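Local coordinates for CocE/NonD family hydrolase (Staphylococcus aureus subsp. aureus COL, PDB 3III), which probably hydrolyses ester or amide bonds with an alpha/beta-hydrolase catalytic domain, as do its CocE and X-Pro dipeptidyl-peptidase relatives, at residues F279-K283 and A351-P355; W291-R297 and T330-E336. Numbering follows the deposited sequence.

Contact 1: F279-K283 and A351-P355; sequences FEGFK and AFPLP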
loop_
_atom_site.group_PDB
_atom_site.type_symbol
_atom_site.label_atom_id
_atom_site.label_comp_id
_atom_site.label_asym_id
_atom_site.label_seq_id
_atom_site.Cartn_x
_atom_site.Cartn_y
_atom_site.Cartn_z
ATOM N N PHE A 279 -0.338 -4.295 -5.772
ATOM C CA PHE A 279 -0.039 -5.136 -6.939
ATOM C C PHE A 279 -0.947 -6.351 -6.971
ATOM O O PHE A 279 -1.420 -6.746 -8.073
ATOM C CB PHE A 279 1.432 -5.597 -6.915
ATOM C CG PHE A 279 2.400 -4.529 -7.352
ATOM C CD1 PHE A 279 2.573 -4.247 -8.695
ATOM C CD2 PHE A 279 3.073 -3.767 -6.420
ATOM C CE1 PHE A 279 3.448 -3.279 -9.115
ATOM C CE2 PHE A 279 3.942 -2.746 -6.828
ATOM C CZ PHE A 279 4.098 -2.487 -8.188
ATOM N N GLU A 280 -1.178 -6.993 -5.793
ATOM C CA GLU A 280 -2.087 -8.134 -5.765
ATOM C C GLU A 280 -3.477 -7.791 -6.294
ATOM O O GLU A 280 -4.101 -8.609 -7.034
ATOM C CB GLU A 280 -2.222 -8.813 -4.401
ATOM C CG GLU A 280 -1.003 -9.643 -3.937
ATOM C CD GLU A 280 -0.436 -10.578 -5.002
ATOM O OE1 GLU A 280 -1.245 -11.310 -5.593
ATOM O OE2 GLU A 280 0.805 -10.574 -5.231
ATOM N N GLY A 281 -3.957 -6.593 -5.930
ATOM C CA GLY A 281 -5.301 -6.158 -6.346
ATOM C C GLY A 281 -5.361 -6.048 -7.836
ATOM O O GLY A 281 -6.291 -6.536 -8.492
ATOM N N PHE A 282 -4.364 -5.371 -8.397
ATOM C CA PHE A 282 -4.330 -5.208 -9.856
ATOM C C PHE A 282 -4.236 -6.553 -10.563
ATOM O O PHE A 282 -4.934 -6.791 -11.555
ATOM C CB PHE A 282 -3.204 -4.307 -10.285
ATOM C CG PHE A 282 -3.055 -4.209 -11.777
ATOM C CD1 PHE A 282 -3.960 -3.487 -12.542
ATOM C CD2 PHE A 282 -2.076 -4.937 -12.426
ATOM C CE1 PHE A 282 -3.842 -3.418 -13.969
ATOM C CE2 PHE A 282 -1.944 -4.891 -13.802
ATOM C CZ PHE A 282 -2.818 -4.137 -14.594
ATOM N N LYS A 283 -3.373 -7.417 -10.066
ATOM C CA LYS A 283 -3.108 -8.701 -10.719
ATOM C C LYS A 283 -4.315 -9.619 -10.676
ATOM O O LYS A 283 -4.632 -10.212 -11.668
ATOM C CB LYS A 283 -1.897 -9.452 -10.137
ATOM C CG LYS A 283 -0.544 -8.817 -10.373
ATOM C CD LYS A 283 0.612 -9.679 -9.869
ATOM C CE LYS A 283 0.545 -9.964 -8.373
ATOM N NZ LYS A 283 1.722 -10.707 -7.777
ATOM N N ALA A 351 1.092 -5.403 -19.249
ATOM C CA ALA A 351 0.768 -6.303 -18.148
ATOM C C ALA A 351 1.740 -6.128 -16.969
ATOM O O ALA A 351 2.865 -5.691 -17.162
ATOM C CB ALA A 351 0.803 -7.795 -18.599
ATOM N N PHE A 352 1.273 -6.501 -15.786
ATOM C CA PHE A 352 2.155 -6.771 -14.653
ATOM C C PHE A 352 1.810 -8.115 -14.066
ATOM O O PHE A 352 0.654 -8.359 -13.822
ATOM C CB PHE A 352 2.080 -5.686 -13.580
ATOM C CG PHE A 352 3.043 -5.924 -12.465
ATOM C CD1 PHE A 352 4.308 -5.410 -12.520
ATOM C CD2 PHE A 352 2.711 -6.728 -11.420
ATOM C CE1 PHE A 352 5.210 -5.652 -11.526
ATOM C CE2 PHE A 352 3.639 -7.013 -10.432
ATOM C CZ PHE A 352 4.889 -6.453 -10.502
ATOM N N PRO A 353 2.804 -8.980 -13.814
ATOM C CA PRO A 353 4.253 -8.814 -14.084
ATOM C C PRO A 353 4.531 -8.479 -15.526
ATOM O O PRO A 353 3.762 -8.842 -16.445
ATOM C CB PRO A 353 4.863 -10.187 -13.724
ATOM C CG PRO A 353 3.864 -10.849 -12.753
ATOM C CD PRO A 353 2.495 -10.279 -13.136
ATOM N N LEU A 354 5.600 -7.734 -15.738
ATOM C CA LEU A 354 6.015 -7.333 -17.097
ATOM C C LEU A 354 6.209 -8.520 -18.023
ATOM O O LEU A 354 6.929 -9.475 -17.713
ATOM C CB LEU A 354 7.280 -6.476 -17.068
ATOM C CG LEU A 354 7.096 -4.968 -16.956
ATOM C CD1 LEU A 354 6.102 -4.569 -15.931
ATOM C CD2 LEU A 354 8.421 -4.249 -16.750
ATOM N N PRO A 355 5.558 -8.483 -19.191
ATOM C CA PRO A 355 5.626 -9.677 -20.044
ATOM C C PRO A 355 7.018 -9.953 -20.587
ATOM O O PRO A 355 7.301 -11.076 -20.892
ATOM C CB PRO A 355 4.671 -9.366 -21.193
ATOM C CG PRO A 355 4.383 -7.980 -21.105
ATOM C CD PRO A 355 4.681 -7.463 -19.761
#
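Residues 279-283 make one turn of helix 275-284, closed by the bond from Lys283 N to Phe279 O (2.9 Å). Facing it is 351-355, an irregular, mostly extended piece of chain with a cis peptide bond ahead of Pro353. The backbones come closest at Lys283 and Phe352, whose CA atoms lie 6.8 Å apart, so the helix reaches the loop through its side chains, which touch both the side chain and the backbone of Phe352. Phe352, in its t rotamer, reaches into the angle between three helix residues. Phe279 lies over one face of its ring, with Phe279 CD1 3.4 Å from Phe352 CE2; the ring planes are inclined at 39° and the centroids are 4.6 Å apart. Phe282 meets the base of the same side chain, its CE2 4.1 Å from Phe352 CB. Lys283 closes the ring edge with its aliphatic part: Lys283 CD is 3.9 Å from Phe352 CD2 and 3.8 Å from Pro353 CD. The lysine's charge turns back along its own helix, where NZ forms a salt bridge with Glu280 OE2 (2.7 Å), an oxygen that also accepts a bond from Gln473. Beneath this cluster, Phe279, Phe282 and Phe352 all rest on Leu292. The helix belongs to the beta-alpha-beta crossover from strand 262-267 to strand 290-295, the standard unit of an alpha/beta-hydrolase sheet, here packed against the loop leading to strand 358-365.

Contact 2: W291-R297 and T330-E336; sequences WLYVHGR and TPHVIYE
Strand 291-295 runs parallel to 333-336, axes 4.6 Å apart and 4° from aligned, pairing Leu292 with Val333, Tyr293 with Ile334 and Val294 with Tyr335. The ladder is Leu292 N to His332 O (2.8 Å), Ile334 N to Leu292 O (2.9 Å), Val294 N to Ile334 O (2.7 Å) and Glu336 N to Val294 O (2.9 Å). On one face Ile334 CG2 abuts the ring edge of Tyr293 at CD1 (3.8 Å); on the other, Leu292 CD2 meets Val333 CG1 (4.1 Å). Trp291 (chi1 m) leans across the entry to the ladder: NE1 donates to Thr330 O (2.9 Å), while its five-membered ring makes an offset stack on His332 (centroids 4.5 Å, planes 26°). At the exit, fully extended Glu336 fills the hollow under the turn, OE1 taking Gly296 N (2.8 Å) and OE2 bridging to Arg297 NH2 (2.8 Å). Strands 262-267 and 343-349 flank this parallel pair, and helix 306-319 packs over Tyr293 and Ile334.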
loop_
_atom_site.group_PDB
_atom_site.type_symbol
_atom_site.label_atom_id
_atom_site.label_comp_id
_atom_site.label_asym_id
_atom_site.label_seq_id
_atom_site.Cartn_x
_atom_site.Cartn_y
_atom_site.Cartn_z
ATOM N N TRP A 291 -6.171 -0.749 -15.057
ATOM C CA TRP A 291 -4.919 -0.043 -15.296
ATOM C C TRP A 291 -4.154 0.071 -14.012
ATOM O O TRP A 291 -4.740 0.200 -12.934
ATOM C CB TRP A 291 -5.214 1.370 -15.840
ATOM C CG TRP A 291 -5.755 1.322 -17.242
ATOM C CD1 TRP A 291 -5.040 1.438 -18.409
ATOM C CD2 TRP A 291 -7.117 1.108 -17.636
ATOM N NE1 TRP A 291 -5.870 1.287 -19.482
ATOM C CE2 TRP A 291 -7.146 1.070 -19.034
ATOM C CE3 TRP A 291 -8.311 0.914 -16.934
ATOM C CZ2 TRP A 291 -8.335 0.894 -19.763
ATOM C CZ3 TRP A 291 -9.510 0.739 -17.686
ATOM C CH2 TRP A 291 -9.493 0.721 -19.062
ATOM N N LEU A 292 -2.842 0.130 -14.127
ATOM C CA LEU A 292 -1.977 0.273 -12.975
ATOM C C LEU A 292 -0.988 1.415 -13.212
ATOM O O LEU A 292 -0.376 1.529 -14.304
ATOM C CB LEU A 292 -1.209 -1.055 -12.758
ATOM C CG LEU A 292 -0.076 -1.089 -11.746
ATOM C CD1 LEU A 292 -0.652 -0.866 -10.367
ATOM C CD2 LEU A 292 0.714 -2.469 -11.831
ATOM N N TYR A 293 -0.811 2.251 -12.203
ATOM C CA TYR A 293 0.202 3.308 -12.249
ATOM C C TYR A 293 1.140 3.100 -11.051
ATOM O O TYR A 293 0.661 3.025 -9.918
ATOM C CB TYR A 293 -0.491 4.647 -12.130
ATOM C CG TYR A 293 0.410 5.843 -11.973
ATOM C CD1 TYR A 293 1.199 6.268 -13.006
ATOM C CD2 TYR A 293 0.483 6.520 -10.762
ATOM C CE1 TYR A 293 2.084 7.341 -12.846
ATOM C CE2 TYR A 293 1.315 7.617 -10.599
ATOM C CZ TYR A 293 2.103 8.023 -11.626
ATOM O OH TYR A 293 2.961 9.060 -11.425
ATOM N N VAL A 294 2.442 3.000 -11.304
ATOM C CA VAL A 294 3.459 2.799 -10.257
ATOM C C VAL A 294 4.473 3.920 -10.250
ATOM O O VAL A 294 5.132 4.182 -11.253
ATOM C CB VAL A 294 4.180 1.462 -10.350
ATOM C CG1 VAL A 294 4.943 1.140 -9.040
ATOM C CG2 VAL A 294 3.200 0.272 -10.693
ATOM N N HIS A 295 4.705 4.482 -9.072
ATOM C CA HIS A 295 5.760 5.484 -8.901
ATOM C C HIS A 295 6.637 5.171 -7.705
ATOM O O HIS A 295 6.231 4.399 -6.807
ATOM C CB HIS A 295 5.130 6.862 -8.751
ATOM C CG HIS A 295 4.349 7.046 -7.493
ATOM N ND1 HIS A 295 4.967 7.309 -6.286
ATOM C CD2 HIS A 295 3.027 6.999 -7.238
ATOM C CE1 HIS A 295 4.043 7.421 -5.347
ATOM N NE2 HIS A 295 2.857 7.219 -5.892
ATOM N N GLY A 296 7.820 5.790 -7.690
ATOM C CA GLY A 296 8.770 5.682 -6.593
ATOM C C GLY A 296 8.929 7.004 -5.809
ATOM O O GLY A 296 10.017 7.327 -5.316
ATOM N N ARG A 297 7.820 7.689 -5.618
ATOM C CA ARG A 297 7.752 8.983 -4.934
ATOM C C ARG A 297 6.876 8.865 -3.672
ATOM O O ARG A 297 6.623 7.761 -3.189
ATOM C CB ARG A 297 7.186 10.017 -5.914
ATOM C CG ARG A 297 7.837 9.991 -7.366
ATOM C CD ARG A 297 9.265 10.334 -7.275
ATOM N NE ARG A 297 9.964 10.096 -8.547
ATOM C CZ ARG A 297 10.241 11.003 -9.473
ATOM N NH1 ARG A 297 9.835 12.262 -9.348
ATOM N NH2 ARG A 297 10.897 10.604 -10.576
ATOM N N THR A 330 -4.774 4.499 -22.742
ATOM C CA THR A 330 -3.792 4.406 -21.694
ATOM C C THR A 330 -3.200 3.000 -21.652
ATOM O O THR A 330 -3.949 2.005 -21.570
ATOM C CB THR A 330 -4.428 4.756 -20.295
ATOM O OG1 THR A 330 -5.106 6.027 -20.364
ATOM C CG2 THR A 330 -3.374 4.786 -19.160
ATOM N N PRO A 331 -1.856 2.899 -21.659
ATOM C CA PRO A 331 -1.223 1.605 -21.480
ATOM C C PRO A 331 -1.652 0.965 -20.153
ATOM O O PRO A 331 -1.837 1.679 -19.149
ATOM C CB PRO A 331 0.275 1.932 -21.453
ATOM C CG PRO A 331 0.437 3.233 -22.076
ATOM C CD PRO A 331 -0.876 3.998 -21.808
ATOM N N HIS A 332 -1.809 -0.361 -20.112
ATOM C CA HIS A 332 -2.330 -0.969 -18.861
ATOM C C HIS A 332 -1.410 -0.821 -17.661
ATOM O O HIS A 332 -1.847 -0.887 -16.534
ATOM C CB HIS A 332 -2.745 -2.417 -19.112
ATOM C CG HIS A 332 -3.954 -2.492 -19.976
ATOM N ND1 HIS A 332 -5.192 -2.088 -19.525
ATOM C CD2 HIS A 332 -4.104 -2.795 -21.288
ATOM C CE1 HIS A 332 -6.052 -2.124 -20.533
ATOM N NE2 HIS A 332 -5.415 -2.560 -21.613
ATOM N N VAL A 333 -0.124 -0.637 -17.893
ATOM C CA VAL A 333 0.801 -0.381 -16.785
ATOM C C VAL A 333 1.725 0.797 -17.125
ATOM O O VAL A 333 2.361 0.804 -18.196
ATOM C CB VAL A 333 1.712 -1.620 -16.468
ATOM C CG1 VAL A 333 2.615 -1.295 -15.239
ATOM C CG2 VAL A 333 0.893 -2.886 -16.208
ATOM N N ILE A 334 1.812 1.753 -16.227
ATOM C CA ILE A 334 2.766 2.819 -16.347
ATOM C C ILE A 334 3.588 2.708 -15.045
ATOM O O ILE A 334 3.021 2.679 -13.948
ATOM C CB ILE A 334 2.047 4.124 -16.459
ATOM C CG1 ILE A 334 1.312 4.287 -17.831
ATOM C CG2 ILE A 334 3.006 5.301 -16.162
ATOM C CD1 ILE A 334 0.490 5.591 -17.937
ATOM N N TYR A 335 4.914 2.674 -15.173
ATOM C CA TYR A 335 5.772 2.496 -14.005
ATOM C C TYR A 335 7.028 3.318 -14.047
ATOM O O TYR A 335 7.604 3.529 -15.120
ATOM C CB TYR A 335 6.135 0.996 -13.843
ATOM C CG TYR A 335 6.889 0.420 -15.003
ATOM C CD1 TYR A 335 8.279 0.327 -14.993
ATOM C CD2 TYR A 335 6.222 -0.010 -16.137
ATOM C CE1 TYR A 335 8.977 -0.164 -16.047
ATOM C CE2 TYR A 335 6.934 -0.492 -17.234
ATOM C CZ TYR A 335 8.317 -0.601 -17.168
ATOM O OH TYR A 335 9.027 -1.074 -18.263
ATOM N N GLU A 336 7.495 3.747 -12.873
ATOM C CA GLU A 336 8.808 4.418 -12.747
ATOM C C GLU A 336 9.942 3.416 -12.646
ATOM O O GLU A 336 9.888 2.490 -11.837
ATOM C CB GLU A 336 8.861 5.368 -11.512
ATOM C CG GLU A 336 10.155 6.116 -11.453
ATOM C CD GLU A 336 10.247 7.151 -10.374
ATOM O OE1 GLU A 336 9.328 7.264 -9.524
ATOM O OE2 GLU A 336 11.282 7.833 -10.408
HETATM O O HOH W 1 -1.761 2.823 -16.473
#

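The two contacts touch, their centres 10 Å apart: Phe282 CE1 lies 3.5 Å from Trp291 C, and Ala351 C lies 3.4 Å from Val333 CG2. Along the chain the order is 279-283, 291-297, 330-336, 351-355, so contact 2 is nested within the loop that contact 1 closes. Helix 275-284 packs on the sheet face bearing Leu292 and Val294, whereas helix 306-319 lies on the opposite face. Since both crossovers step the same way across the sheet, they have opposite hands. Contact 2 joins two adjacent strands of the sheet, while contact 1 packs the helix that precedes them against the chain leading into the beta-rich C-terminal part, consistent with a shared interface between the two regions.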